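Local coordinates for DUF4847 domain-containing protein (Bacteroides vulgatus, PDB 4ZGF) that is of unknown function but binds calcium ions and belongs to a lipocalin-like family of the calycin clan, at residues Asp15-Ala20 against Tyr132-His137; Asp85-Ile90 against Ala112-Gly117; Ile70-Ile75 against Pro97-Asn102; Ser8-Val13 against Gly55-Phe60. One frame throughout, in Å; residues are numbered along the deposited sequence. Where two conformers were deposited one is given.

Interaction 1 (Asp15-Ala20 against Tyr132-His137); sequences DFYGKA and YIQFAH. With BEZ (benzoic acid), chain K.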
loop_
_atom_site.group_PDB
_atom_site.type_symbol
_atom_site.label_atom_id
_atom_site.label_comp_id
_atom_site.label_asym_id
_atom_site.label_seq_id
_atom_site.Cartn_x
_atom_site.Cartn_y
_atom_site.Cartn_z
ATOM N N ASP A 15 -2.111 -3.527 -5.295
ATOM C CA ASP A 15 -3.332 -4.151 -4.743
ATOM C C ASP A 15 -3.085 -4.397 -3.259
ATOM O O ASP A 15 -1.972 -4.194 -2.730
ATOM C CB ASP A 15 -3.647 -5.487 -5.483
ATOM C CG ASP A 15 -5.126 -5.863 -5.577
ATOM O OD1 ASP A 15 -5.923 -5.425 -4.721
ATOM O OD2 ASP A 15 -5.440 -6.647 -6.512
ATOM N N PHE A 16 -4.171 -4.823 -2.628
ATOM C CA PHE A 16 -4.168 -5.383 -1.270
ATOM C C PHE A 16 -4.154 -6.883 -1.411
ATOM O O PHE A 16 -4.859 -7.421 -2.256
ATOM C CB PHE A 16 -5.426 -4.924 -0.530
ATOM C CG PHE A 16 -5.518 -3.436 -0.309
ATOM C CD1 PHE A 16 -6.030 -2.605 -1.290
ATOM C CD2 PHE A 16 -5.127 -2.853 0.896
ATOM C CE1 PHE A 16 -6.131 -1.225 -1.101
ATOM C CE2 PHE A 16 -5.249 -1.484 1.101
ATOM C CZ PHE A 16 -5.753 -0.683 0.116
ATOM N N TYR A 17 -3.352 -7.576 -0.606
ATOM C CA TYR A 17 -3.164 -9.007 -0.745
ATOM C C TYR A 17 -3.589 -9.715 0.528
ATOM O O TYR A 17 -3.286 -9.262 1.640
ATOM C CB TYR A 17 -1.688 -9.328 -1.041
ATOM C CG TYR A 17 -1.271 -8.898 -2.445
ATOM C CD1 TYR A 17 -1.123 -7.566 -2.770
ATOM C CD2 TYR A 17 -1.052 -9.833 -3.441
ATOM C CE1 TYR A 17 -0.788 -7.162 -4.042
ATOM C CE2 TYR A 17 -0.681 -9.452 -4.723
ATOM C CZ TYR A 17 -0.565 -8.121 -5.026
ATOM O OH TYR A 17 -0.241 -7.665 -6.285
ATOM N N GLY A 18 -4.289 -10.822 0.368
ATOM C CA GLY A 18 -4.709 -11.660 1.480
ATOM C C GLY A 18 -4.151 -13.052 1.364
ATOM O O GLY A 18 -3.461 -13.416 0.418
ATOM N N LYS A 19 -4.433 -13.876 2.372
ATOM C CA LYS A 19 -3.931 -15.261 2.395
ATOM C C LYS A 19 -2.430 -15.249 2.160
ATOM O O LYS A 19 -1.899 -16.080 1.403
ATOM C CB LYS A 19 -4.613 -16.166 1.337
ATOM C CG LYS A 19 -6.122 -16.263 1.461
ATOM C CD LYS A 19 -6.743 -17.177 0.395
ATOM C CE LYS A 19 -8.264 -17.027 0.303
ATOM N NZ LYS A 19 -8.875 -17.855 -0.786
ATOM N N ALA A 20 -1.712 -14.349 2.822
ATOM C CA ALA A 20 -0.320 -14.163 2.474
ATOM C C ALA A 20 0.559 -15.296 2.938
ATOM O O ALA A 20 0.300 -15.938 3.986
ATOM C CB ALA A 20 0.229 -12.871 3.048
ATOM N N TYR A 132 -0.915 -7.967 3.057
ATOM C CA TYR A 132 0.017 -6.862 2.813
ATOM C C TYR A 132 -0.567 -5.968 1.745
ATOM O O TYR A 132 -1.445 -6.365 0.987
ATOM C CB TYR A 132 1.422 -7.344 2.430
ATOM C CG TYR A 132 1.529 -8.279 1.252
ATOM C CD1 TYR A 132 1.667 -7.812 -0.051
ATOM C CD2 TYR A 132 1.517 -9.651 1.439
ATOM C CE1 TYR A 132 1.792 -8.675 -1.126
ATOM C CE2 TYR A 132 1.600 -10.529 0.373
ATOM C CZ TYR A 132 1.752 -10.050 -0.916
ATOM O OH TYR A 132 1.855 -10.961 -1.937
ATOM N N ILE A 133 -0.033 -4.747 1.673
ATOM C CA ILE A 133 -0.284 -3.858 0.527
ATOM C C ILE A 133 1.013 -3.843 -0.270
ATOM O O ILE A 133 2.119 -3.796 0.287
ATOM C CB ILE A 133 -0.770 -2.477 0.972
ATOM C CG1 ILE A 133 -1.078 -1.602 -0.239
ATOM C CG2 ILE A 133 0.161 -1.815 1.977
ATOM C CD1 ILE A 133 -1.808 -0.311 0.121
ATOM N N GLN A 134 0.871 -3.853 -1.603
ATOM C CA GLN A 134 2.013 -3.815 -2.509
ATOM C C GLN A 134 1.963 -2.558 -3.359
ATOM O O GLN A 134 0.893 -2.196 -3.892
ATOM C CB GLN A 134 2.064 -5.065 -3.395
ATOM C CG GLN A 134 3.327 -5.149 -4.258
ATOM C CD GLN A 134 3.513 -6.448 -5.028
ATOM O OE1 GLN A 134 2.612 -6.932 -5.718
ATOM N NE2 GLN A 134 4.710 -6.995 -4.949
ATOM N N PHE A 135 3.131 -1.947 -3.515
ATOM C CA PHE A 135 3.318 -0.771 -4.369
ATOM C C PHE A 135 4.373 -1.056 -5.443
ATOM O O PHE A 135 5.230 -1.924 -5.283
ATOM C CB PHE A 135 3.878 0.402 -3.546
ATOM C CG PHE A 135 3.026 0.850 -2.389
ATOM C CD1 PHE A 135 3.131 0.252 -1.153
ATOM C CD2 PHE A 135 2.152 1.930 -2.514
ATOM C CE1 PHE A 135 2.367 0.728 -0.081
ATOM C CE2 PHE A 135 1.412 2.385 -1.447
ATOM C CZ PHE A 135 1.540 1.797 -0.243
ATOM N N ALA A 136 4.305 -0.255 -6.503
ATOM C CA ALA A 136 5.303 -0.229 -7.572
ATOM C C ALA A 136 5.707 1.219 -7.862
ATOM O O ALA A 136 5.048 2.163 -7.395
ATOM C CB ALA A 136 4.729 -0.866 -8.851
ATOM N N HIS A 137 6.755 1.419 -8.665
ATOM C CA HIS A 137 7.177 2.777 -8.998
ATOM C C HIS A 137 6.527 3.375 -10.239
ATOM O O HIS A 137 6.864 4.458 -10.663
ATOM C CB HIS A 137 8.679 2.870 -9.134
ATOM C CG HIS A 137 9.419 2.870 -7.826
ATOM N ND1 HIS A 137 9.114 3.752 -6.801
ATOM C CD2 HIS A 137 10.468 2.149 -7.393
ATOM C CE1 HIS A 137 9.967 3.582 -5.817
ATOM N NE2 HIS A 137 10.788 2.613 -6.139
HETATM C C BEZ K . 5.270 -1.607 -12.271
HETATM O O1 BEZ K . 4.203 -1.104 -12.775
HETATM O O2 BEZ K . 6.433 -1.057 -12.354
HETATM C C1 BEZ K . 5.164 -2.923 -11.547
HETATM C C2 BEZ K . 6.331 -3.639 -11.172
HETATM C C3 BEZ K . 6.186 -4.827 -10.445
HETATM C C4 BEZ K . 4.929 -5.320 -10.062
HETATM C C5 BEZ K . 3.725 -4.594 -10.430
HETATM C C6 BEZ K . 3.898 -3.425 -11.170
#
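Tyr17 and Tyr132 lay their rings almost parallel (planes 9° apart), offset so that little of one covers the other, centroids 4.7 Å apart. Over the middle of the Tyr132 ring sits Tyr17 CB, 3.5 Å from its centroid, while Ala20 CB meets that ring's edge at CE2. Tyr132 CG stands between its backbone N and carbonyl carbon (chi1 55°), which places it 4.1 Å from Tyr17 CB. An alanine in place of Tyr132 would probably leave Tyr17 CB and Ala20 CB facing a gap and the Tyr17 ring freer to turn. On the other face, Ile133 CD1 lies 3.8 Å from Phe16 CE2, both side chains meeting helix 100-111. Behind these contacts strands 11-21 and 132-136 pair antiparallel: Tyr17 N to Tyr132 O (2.8 Å) and Tyr132 N to Tyr17 O (3.1 Å) make a hydrogen-bonded pair, and Gln134 N gives to Asp15 O. Ala136 CB touches benzoic acid C1 at 3.4 Å. Backbone bonds thus set the register, and each face adds nonpolar contact.

Interaction 2 (Asp85-Ile90 against Ala112-Gly117); sequences DRTVNI and AIFYQG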
loop_
_atom_site.group_PDB
_atom_site.type_symbol
_atom_site.label_atom_id
_atom_site.label_comp_id
_atom_site.label_asym_id
_atom_site.label_seq_id
_atom_site.Cartn_x
_atom_site.Cartn_y
_atom_site.Cartn_z
ATOM N N ASP A 85 15.942 -5.197 11.145
ATOM C CA ASP A 85 14.882 -6.186 11.290
ATOM C C ASP A 85 13.750 -6.011 10.279
ATOM O O ASP A 85 12.738 -6.716 10.328
ATOM C CB ASP A 85 14.370 -6.256 12.705
ATOM C CG ASP A 85 13.885 -4.949 13.213
ATOM O OD1 ASP A 85 13.713 -4.028 12.416
ATOM O OD2 ASP A 85 13.697 -4.796 14.455
ATOM N N ARG A 86 13.926 -5.101 9.341
ATOM C CA ARG A 86 12.918 -4.811 8.309
ATOM C C ARG A 86 11.542 -4.484 8.893
ATOM O O ARG A 86 10.503 -5.010 8.497
ATOM C CB ARG A 86 12.883 -5.866 7.200
ATOM C CG ARG A 86 14.129 -5.839 6.357
ATOM C CD ARG A 86 14.055 -6.798 5.175
ATOM N NE ARG A 86 14.131 -8.177 5.635
ATOM C CZ ARG A 86 13.795 -9.242 4.886
ATOM N NH1 ARG A 86 13.337 -9.080 3.650
ATOM N NH2 ARG A 86 13.934 -10.473 5.386
ATOM N N THR A 87 11.565 -3.550 9.850
ATOM C CA THR A 87 10.353 -3.024 10.458
ATOM C C THR A 87 10.129 -1.565 10.062
ATOM O O THR A 87 11.039 -0.842 9.670
ATOM C CB THR A 87 10.368 -3.180 11.981
ATOM O OG1 THR A 87 11.502 -2.524 12.527
ATOM C CG2 THR A 87 10.305 -4.650 12.384
ATOM N N VAL A 88 8.864 -1.129 10.196
ATOM C CA VAL A 88 8.433 0.205 9.777
ATOM C C VAL A 88 7.357 0.694 10.744
ATOM O O VAL A 88 6.573 -0.082 11.295
ATOM C CB VAL A 88 7.953 0.189 8.316
ATOM C CG1 VAL A 88 6.779 -0.765 8.094
ATOM C CG2 VAL A 88 7.611 1.587 7.813
ATOM N N ASN A 89 7.296 2.029 10.889
ATOM C CA ASN A 89 6.264 2.694 11.702
ATOM C C ASN A 89 5.850 3.950 10.967
ATOM O O ASN A 89 6.629 4.912 10.891
ATOM C CB ASN A 89 6.827 3.011 13.084
ATOM C CG ASN A 89 5.787 3.497 14.056
ATOM O OD1 ASN A 89 4.616 3.662 13.718
ATOM N ND2 ASN A 89 6.208 3.669 15.314
ATOM N N ILE A 90 4.622 3.955 10.435
ATOM C CA ILE A 90 4.027 5.099 9.744
ATOM C C ILE A 90 3.058 5.785 10.692
ATOM O O ILE A 90 2.334 5.116 11.462
ATOM C CB ILE A 90 3.333 4.611 8.452
ATOM C CG1 ILE A 90 4.393 4.032 7.494
ATOM C CG2 ILE A 90 2.566 5.730 7.770
ATOM C CD1 ILE A 90 3.852 3.285 6.303
ATOM N N ALA A 112 0.904 -1.313 9.329
ATOM C CA ALA A 112 2.153 -1.869 8.790
ATOM C C ALA A 112 3.238 -1.864 9.866
ATOM O O ALA A 112 3.487 -0.848 10.497
ATOM C CB ALA A 112 2.614 -1.061 7.599
ATOM N N ILE A 113 3.914 -2.999 9.988
ATOM C CA ILE A 113 5.067 -3.095 10.870
ATOM C C ILE A 113 6.252 -3.784 10.228
ATOM O O ILE A 113 7.370 -3.584 10.690
ATOM C CB ILE A 113 4.686 -3.670 12.208
ATOM C CG1 ILE A 113 5.700 -3.338 13.280
ATOM C CG2 ILE A 113 4.398 -5.103 12.101
ATOM C CD1 ILE A 113 5.122 -3.508 14.688
ATOM N N PHE A 114 6.036 -4.602 9.189
ATOM C CA PHE A 114 7.099 -5.269 8.471
ATOM C C PHE A 114 7.102 -4.812 7.017
ATOM O O PHE A 114 6.039 -4.542 6.453
ATOM C CB PHE A 114 6.909 -6.788 8.513
ATOM C CG PHE A 114 6.852 -7.350 9.897
ATOM C CD1 PHE A 114 7.915 -7.197 10.772
ATOM C CD2 PHE A 114 5.704 -7.985 10.357
ATOM C CE1 PHE A 114 7.866 -7.702 12.053
ATOM C CE2 PHE A 114 5.672 -8.492 11.645
ATOM C CZ PHE A 114 6.729 -8.335 12.471
ATOM N N TYR A 115 8.283 -4.774 6.422
ATOM C CA TYR A 115 8.373 -4.495 4.999
ATOM C C TYR A 115 9.336 -5.436 4.319
ATOM O O TYR A 115 10.217 -6.029 4.941
ATOM C CB TYR A 115 8.799 -3.024 4.729
ATOM C CG TYR A 115 10.253 -2.721 5.031
ATOM C CD1 TYR A 115 11.235 -2.913 4.061
ATOM C CD2 TYR A 115 10.656 -2.285 6.279
ATOM C CE1 TYR A 115 12.568 -2.695 4.337
ATOM C CE2 TYR A 115 11.995 -2.038 6.557
ATOM C CZ TYR A 115 12.963 -2.264 5.602
ATOM O OH TYR A 115 14.293 -2.035 5.885
ATOM N N GLN A 116 9.165 -5.552 3.005
ATOM C CA GLN A 116 10.190 -6.142 2.165
ATOM C C GLN A 116 10.037 -5.525 0.783
ATOM O O GLN A 116 8.984 -4.998 0.419
ATOM C CB GLN A 116 10.084 -7.671 2.108
ATOM C CG GLN A 116 8.816 -8.214 1.476
ATOM C CD GLN A 116 8.752 -9.740 1.555
ATOM O OE1 GLN A 116 9.676 -10.431 1.076
ATOM N NE2 GLN A 116 7.695 -10.274 2.150
ATOM N N GLY A 117 11.072 -5.575 -0.008
ATOM C CA GLY A 117 10.944 -5.122 -1.377
ATOM C C GLY A 117 12.239 -5.017 -2.075
ATOM O O GLY A 117 13.261 -5.501 -1.592
HETATM O O HOH W 1 13.418 -6.769 1.707
HETATM O O HOH W 2 2.747 1.738 10.358
#
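Two backbone hydrogen bonds tie Arg86-Val88 to Ile113-Tyr115: Tyr115 N gives to Arg86 O at 3.0 Å, and Val88 N to Ile113 O at 2.9 Å. In both the donor stands above the carbonyl plane, by 55° at Ile113 O. The short strand axes, 5.1 Å apart at closest, are inclined at 115°, and Thr87 with Phe114 is the one bridged pair. CA-H...O contacts add to these, the shortest from Thr87 CA to Ile113 O at 3.0 Å.

Among the nonpolar contacts, Arg86 CB lies over one face of the Tyr115 ring, offset toward the rim and 4.1 Å from the ring centroid, and Arg86 CG is 3.8 Å from Tyr115 CZ. Guanidinium and ring planes are 89° apart. Val88 CG1 meets Ala112 CB at 4.2 Å, and Thr87 CG2 approaches Phe114 CD1.

Water takes up polar groups at both ends: one joins Arg86 NH1 to Gly117 N, another Ile90 N to Ala112 O. Thr87 OG1 donates to Asp85 OD1 at 2.7 Å, a second-shell bond, since Asp85 and Asp82 bind calcium.

Arg86 and Thr87 stand opposite the one residue Asp82, a G1 beta bulge, while Ile113 and Phe114 form a classic bulge opposite Ala125, both within the curled antiparallel sheet of a calycin-like fold.

Interaction 3 (Ile70-Ile75 against Pro97-Asn102); sequences IQNGTI and PSTSYN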
loop_
_atom_site.group_PDB
_atom_site.type_symbol
_atom_site.label_atom_id
_atom_site.label_comp_id
_atom_site.label_asym_id
_atom_site.label_seq_id
_atom_site.Cartn_x
_atom_site.Cartn_y
_atom_site.Cartn_z
ATOM N N ILE A 70 -4.787 10.222 -2.132
ATOM C CA ILE A 70 -5.847 9.214 -2.168
ATOM C C ILE A 70 -7.163 9.929 -2.526
ATOM O O ILE A 70 -7.129 11.060 -3.032
ATOM C CB ILE A 70 -5.897 8.372 -0.870
ATOM C CG1 ILE A 70 -6.264 9.224 0.361
ATOM C CG2 ILE A 70 -4.575 7.646 -0.619
ATOM C CD1 ILE A 70 -6.362 8.424 1.658
ATOM N N GLN A 71 -8.327 9.313 -2.346
ATOM C CA GLN A 71 -9.529 10.012 -2.742
ATOM C C GLN A 71 -9.661 11.286 -1.914
ATOM O O GLN A 71 -9.370 11.316 -0.718
ATOM C CB GLN A 71 -10.769 9.134 -2.579
ATOM C CG GLN A 71 -10.769 7.932 -3.500
ATOM C CD GLN A 71 -11.970 7.021 -3.307
ATOM O OE1 GLN A 71 -11.993 6.191 -2.349
ATOM N NE2 GLN A 71 -12.941 7.094 -4.174
ATOM N N ASN A 72 -10.110 12.359 -2.574
ATOM C CA ASN A 72 -10.363 13.654 -1.923
ATOM C C ASN A 72 -9.166 14.471 -1.510
ATOM O O ASN A 72 -9.345 15.588 -1.026
ATOM C CB ASN A 72 -11.314 13.562 -0.728
ATOM C CG ASN A 72 -12.672 13.096 -1.098
ATOM O OD1 ASN A 72 -13.219 13.541 -2.132
ATOM N ND2 ASN A 72 -13.235 12.220 -0.302
ATOM N N GLY A 73 -7.983 13.988 -1.677
ATOM C CA GLY A 73 -6.842 14.830 -1.323
ATOM C C GLY A 73 -5.653 14.074 -0.764
ATOM O O GLY A 73 -5.471 12.850 -0.851
ATOM N N THR A 74 -4.837 14.839 -0.099
ATOM C CA THR A 74 -3.562 14.344 0.338
ATOM C C THR A 74 -3.593 13.740 1.730
ATOM O O THR A 74 -4.362 14.116 2.616
ATOM C CB THR A 74 -2.495 15.406 0.309
ATOM O OG1 THR A 74 -2.866 16.448 1.198
ATOM C CG2 THR A 74 -2.298 15.922 -1.097
ATOM N N ILE A 75 -2.640 12.811 1.888
ATOM C CA ILE A 75 -2.223 12.307 3.199
ATOM C C ILE A 75 -0.865 12.897 3.504
ATOM O O ILE A 75 -0.067 13.160 2.604
ATOM C CB ILE A 75 -2.198 10.772 3.245
ATOM C CG1 ILE A 75 -1.367 10.181 2.116
ATOM C CG2 ILE A 75 -3.601 10.237 3.243
ATOM C CD1 ILE A 75 -1.145 8.679 2.173
ATOM N N PRO A 97 -11.003 13.840 3.525
ATOM C CA PRO A 97 -12.324 13.325 3.777
ATOM C C PRO A 97 -12.450 11.844 3.414
ATOM O O PRO A 97 -12.071 11.405 2.329
ATOM C CB PRO A 97 -13.202 14.241 2.900
ATOM C CG PRO A 97 -12.507 15.569 2.996
ATOM C CD PRO A 97 -11.035 15.193 2.927
ATOM N N SER A 98 -13.012 11.086 4.353
ATOM C CA SER A 98 -12.975 9.625 4.291
ATOM C C SER A 98 -13.817 9.070 3.170
ATOM O O SER A 98 -14.826 9.648 2.720
ATOM C CB SER A 98 -13.417 8.995 5.658
ATOM O OG SER A 98 -14.765 9.264 5.984
ATOM N N THR A 99 -13.374 7.889 2.717
ATOM C CA THR A 99 -14.139 7.040 1.775
ATOM C C THR A 99 -13.815 5.599 2.193
ATOM O O THR A 99 -12.878 5.359 2.929
ATOM C CB THR A 99 -13.705 7.221 0.330
ATOM O OG1 THR A 99 -12.390 6.680 0.197
ATOM C CG2 THR A 99 -13.736 8.652 -0.118
ATOM N N SER A 100 -14.562 4.650 1.664
ATOM C CA SER A 100 -14.319 3.255 2.022
ATOM C C SER A 100 -12.889 2.819 1.634
ATOM O O SER A 100 -12.156 2.209 2.416
ATOM C CB SER A 100 -15.365 2.347 1.370
ATOM O OG SER A 100 -15.284 2.437 -0.036
ATOM N N TYR A 101 -12.484 3.139 0.404
ATOM C CA TYR A 101 -11.165 2.755 -0.066
ATOM C C TYR A 101 -10.065 3.511 0.668
ATOM O O TYR A 101 -9.005 2.958 0.955
ATOM C CB TYR A 101 -11.022 2.916 -1.578
ATOM C CG TYR A 101 -12.032 2.119 -2.346
ATOM C CD1 TYR A 101 -11.892 0.739 -2.453
ATOM C CD2 TYR A 101 -13.164 2.721 -2.906
ATOM C CE1 TYR A 101 -12.825 -0.026 -3.147
ATOM C CE2 TYR A 101 -14.103 1.961 -3.590
ATOM C CZ TYR A 101 -13.907 0.590 -3.706
ATOM O OH TYR A 101 -14.833 -0.243 -4.354
ATOM N N ASN A 102 -10.301 4.794 0.969
ATOM C CA ASN A 102 -9.318 5.528 1.762
ATOM C C ASN A 102 -9.109 4.857 3.108
ATOM O O ASN A 102 -7.986 4.752 3.594
ATOM C CB ASN A 102 -9.767 6.970 2.020
ATOM C CG ASN A 102 -9.593 7.904 0.851
ATOM O OD1 ASN A 102 -9.124 7.513 -0.230
ATOM N ND2 ASN A 102 -9.942 9.169 1.061
#
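Thr99 OG1 takes part in two hydrogen bonds, donating to Gln71 OE1 at 2.6 Å and accepting from Asn102 N at 2.9 Å. The second makes Thr99 the N-cap of helix 100-111, so the cap is tied to the type II beta turn of Ile70-Gly73 that joins strands 65-70 and 73-82. Gln71 CG is anti to the carbonyl carbon (chi1 -65°), and the chain beyond runs extended toward Thr99, where OE1 also lies at the edge of the Tyr101 ring.

Asn102 reads the turn backbone with both ends of its amide. Its OD1 accepts from Gln71 N at 2.9 Å, in the carbonyl plane and on a lone pair, while its ND2 donates to Gln71 O at 2.8 Å with a N-H...O angle of 166°. This two-point pairing fixes the rotation of the amide, and Ile70 CD1 packs against its CG at 3.4 Å. A leucine in place of Asn102 would probably leave Gln71 N and Gln71 O without these mates and let the turn shift relative to the helix start. Around the group lie Phe56, which touches Ile70 and Asn102, and helix 40-54, which meets Gln71 and Tyr101.

At the outer end Asn72 ND2 donates to Pro97 O at 3.0 Å. That oxygen also receives a weak bond from Asn102 ND2; the Asn72 donor stands 48° above the carbonyl plane, and Pro97 O lies close to the Asn72 amide plane.

Interaction 4 (Ser8-Val13 against Gly55-Phe60); sequences SGTWHV and GFNITF
This is an antiparallel strand pairing, Trp11-Val13 against Phe56-Ile58, which joins the start of strand 11-21 to strand 57-60 in the curled sheet. Trp11 and Ile58 form a hydrogen-bonded pair, Trp11 N to Ile58 O at 2.9 Å and Ile58 N to Trp11 O at 2.8 Å; Val13 N to Phe56 O continues the series. Between them His12 and Asn57 are a non-hydrogen-bonded pair, their CA atoms 4.3 Å apart.

On the face of Trp11 and Ile58 the side chains are nonpolar. Trp11 CD1 comes to the edge of the Phe60 ring, 3.9 Å from CD2, and the two side chains cross at about a right angle. Trp11 CB rests on Ile58 CG2, while Val13 CG2 lies 3.6 Å from Phe56 CB, the two side chains pointing the same way. Helix 100-111 packs on this face of the curled sheet through Val13, Phe56 and Ile58, consistent with a lipocalin-like fold.

The face of His12 and Asn57 is polar and hydrated. Asn57 CG stands between its backbone N and carbonyl carbon (chi1 59°), which places it 4.1 Å from Thr10 CG2, and Asn57 CB lies 3.7 Å from His12 ND1. One water bridges His12 ND1 and Asn57 ND2, lying in the plane of the imidazole; another joins Thr10 OG1 to Thr59 OG1. Beyond Thr10, where direct backbone pairing stops, two waters connect Gly9 with Phe60: one receives from Phe60 N and donates to Gly9 O, the other receives from Gly9 N and donates to Phe60 O.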
loop_
_atom_site.group_PDB
_atom_site.type_symbol
_atom_site.label_atom_id
_atom_site.label_comp_id
_atom_site.label_asym_id
_atom_site.label_seq_id
_atom_site.Cartn_x
_atom_site.Cartn_y
_atom_site.Cartn_z
ATOM N N SER A 8 12.835 6.050 -2.670
ATOM C CA SER A 8 13.321 5.673 -3.987
ATOM C C SER A 8 12.432 6.115 -5.136
ATOM O O SER A 8 12.522 5.549 -6.250
ATOM C CB SER A 8 13.478 4.172 -4.006
ATOM O OG SER A 8 12.215 3.558 -3.763
ATOM N N GLY A 9 11.580 7.089 -4.876
ATOM C CA GLY A 9 10.622 7.565 -5.886
ATOM C C GLY A 9 9.194 7.274 -5.444
ATOM O O GLY A 9 8.938 6.504 -4.522
ATOM N N THR A 10 8.240 7.893 -6.137
ATOM C CA THR A 10 6.835 7.697 -5.862
ATOM C C THR A 10 6.505 6.202 -5.842
ATOM O O THR A 10 6.898 5.476 -6.774
ATOM C CB THR A 10 5.957 8.351 -6.978
ATOM O OG1 THR A 10 6.529 9.626 -7.367
ATOM C CG2 THR A 10 4.523 8.489 -6.481
ATOM N N TRP A 11 5.697 5.778 -4.865
ATOM C CA TRP A 11 5.143 4.441 -4.776
ATOM C C TRP A 11 3.640 4.493 -5.070
ATOM O O TRP A 11 2.900 5.254 -4.441
ATOM C CB TRP A 11 5.392 3.851 -3.378
ATOM C CG TRP A 11 6.800 3.442 -3.079
ATOM C CD1 TRP A 11 7.635 4.046 -2.196
ATOM C CD2 TRP A 11 7.530 2.330 -3.630
ATOM N NE1 TRP A 11 8.827 3.362 -2.122
ATOM C CE2 TRP A 11 8.785 2.298 -2.986
ATOM C CE3 TRP A 11 7.250 1.372 -4.612
ATOM C CZ2 TRP A 11 9.736 1.320 -3.261
ATOM C CZ3 TRP A 11 8.208 0.412 -4.876
ATOM C CH2 TRP A 11 9.424 0.395 -4.216
ATOM N N HIS A 12 3.197 3.662 -6.015
ATOM C CA HIS A 12 1.828 3.602 -6.492
ATOM C C HIS A 12 1.203 2.274 -6.101
ATOM O O HIS A 12 1.849 1.226 -6.226
ATOM C CB HIS A 12 1.824 3.719 -8.032
ATOM C CG HIS A 12 2.350 5.000 -8.562
ATOM N ND1 HIS A 12 1.535 6.067 -8.842
ATOM C CD2 HIS A 12 3.621 5.366 -8.857
ATOM C CE1 HIS A 12 2.293 7.028 -9.318
ATOM N NE2 HIS A 12 3.553 6.642 -9.334
ATOM N N VAL A 13 -0.055 2.276 -5.654
ATOM C CA VAL A 13 -0.668 1.020 -5.205
ATOM C C VAL A 13 -0.895 0.062 -6.384
ATOM O O VAL A 13 -1.410 0.411 -7.439
ATOM C CB VAL A 13 -2.013 1.305 -4.509
ATOM C CG1 VAL A 13 -2.787 0.034 -4.240
ATOM C CG2 VAL A 13 -1.767 2.031 -3.208
ATOM N N GLY A 55 -5.071 5.117 -8.362
ATOM C CA GLY A 55 -4.760 6.517 -8.131
ATOM C C GLY A 55 -4.076 6.808 -6.809
ATOM O O GLY A 55 -3.708 7.964 -6.560
ATOM N N PHE A 56 -3.909 5.811 -5.951
ATOM C CA PHE A 56 -3.322 6.024 -4.626
ATOM C C PHE A 56 -1.804 5.917 -4.710
ATOM O O PHE A 56 -1.259 4.947 -5.242
ATOM C CB PHE A 56 -3.838 4.989 -3.619
ATOM C CG PHE A 56 -5.301 5.061 -3.274
ATOM C CD1 PHE A 56 -6.183 5.941 -3.857
ATOM C CD2 PHE A 56 -5.798 4.212 -2.292
ATOM C CE1 PHE A 56 -7.517 5.958 -3.494
ATOM C CE2 PHE A 56 -7.120 4.261 -1.915
ATOM C CZ PHE A 56 -7.991 5.147 -2.501
ATOM N N ASN A 57 -1.114 6.920 -4.159
ATOM C CA ASN A 57 0.342 6.911 -4.181
ATOM C C ASN A 57 0.879 7.618 -2.930
ATOM O O ASN A 57 0.171 8.387 -2.266
ATOM C CB ASN A 57 0.884 7.493 -5.504
ATOM C CG ASN A 57 0.459 8.911 -5.765
ATOM O OD1 ASN A 57 1.061 9.846 -5.264
ATOM N ND2 ASN A 57 -0.594 9.091 -6.509
ATOM N N ILE A 58 2.136 7.319 -2.638
ATOM C CA ILE A 58 2.819 7.854 -1.474
ATOM C C ILE A 58 4.283 8.051 -1.812
ATOM O O ILE A 58 4.878 7.253 -2.526
ATOM C CB ILE A 58 2.609 6.905 -0.237
ATOM C CG1 ILE A 58 3.152 7.519 1.068
ATOM C CG2 ILE A 58 3.168 5.521 -0.490
ATOM C CD1 ILE A 58 2.660 6.797 2.306
ATOM N N THR A 59 4.868 9.126 -1.270
ATOM C CA THR A 59 6.270 9.433 -1.454
ATOM C C THR A 59 6.891 9.656 -0.071
ATOM O O THR A 59 6.528 10.591 0.644
ATOM C CB THR A 59 6.454 10.666 -2.346
ATOM O OG1 THR A 59 5.816 10.424 -3.608
ATOM C CG2 THR A 59 7.906 10.969 -2.582
ATOM N N PHE A 60 7.821 8.762 0.275
ATOM C CA PHE A 60 8.573 8.887 1.513
ATOM C C PHE A 60 9.836 9.711 1.239
ATOM O O PHE A 60 10.576 9.434 0.309
ATOM C CB PHE A 60 9.004 7.491 1.993
ATOM C CG PHE A 60 7.858 6.534 2.270
ATOM C CD1 PHE A 60 7.200 6.544 3.497
ATOM C CD2 PHE A 60 7.453 5.610 1.323
ATOM C CE1 PHE A 60 6.137 5.673 3.728
ATOM C CE2 PHE A 60 6.408 4.747 1.558
ATOM C CZ PHE A 60 5.755 4.758 2.759
HETATM O O HOH W 3 8.966 7.181 -1.818
HETATM O O HOH W 4 11.010 8.986 -2.871
HETATM O O HOH W 5 6.430 11.978 -5.826
HETATM O O HOH W 6 -1.134 6.762 -8.487
#

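Interactions 1 and 4 share strand 11-21, which pairs with 132-136 in the one and 57-60 in the other; they touch where Ala136 O meets His12 N. Both are regular antiparallel pairings, centred about 6 and 9 Å from the chain's centre. Interactions 2 and 3, also partly buried, lie farther out, about 12 and 13 Å, and include exposed residues. Interaction 2 joins 85-90 to 112-117 at a steep angle, each beside a bulge in its pairing with another strand, and carries a calcium ligand, Asp85. In interaction 3 side-chain amides and a hydroxyl link a turn to a helix start; it meets interaction 4 at Phe56 and lies about 23 Å from interaction 2 between centres.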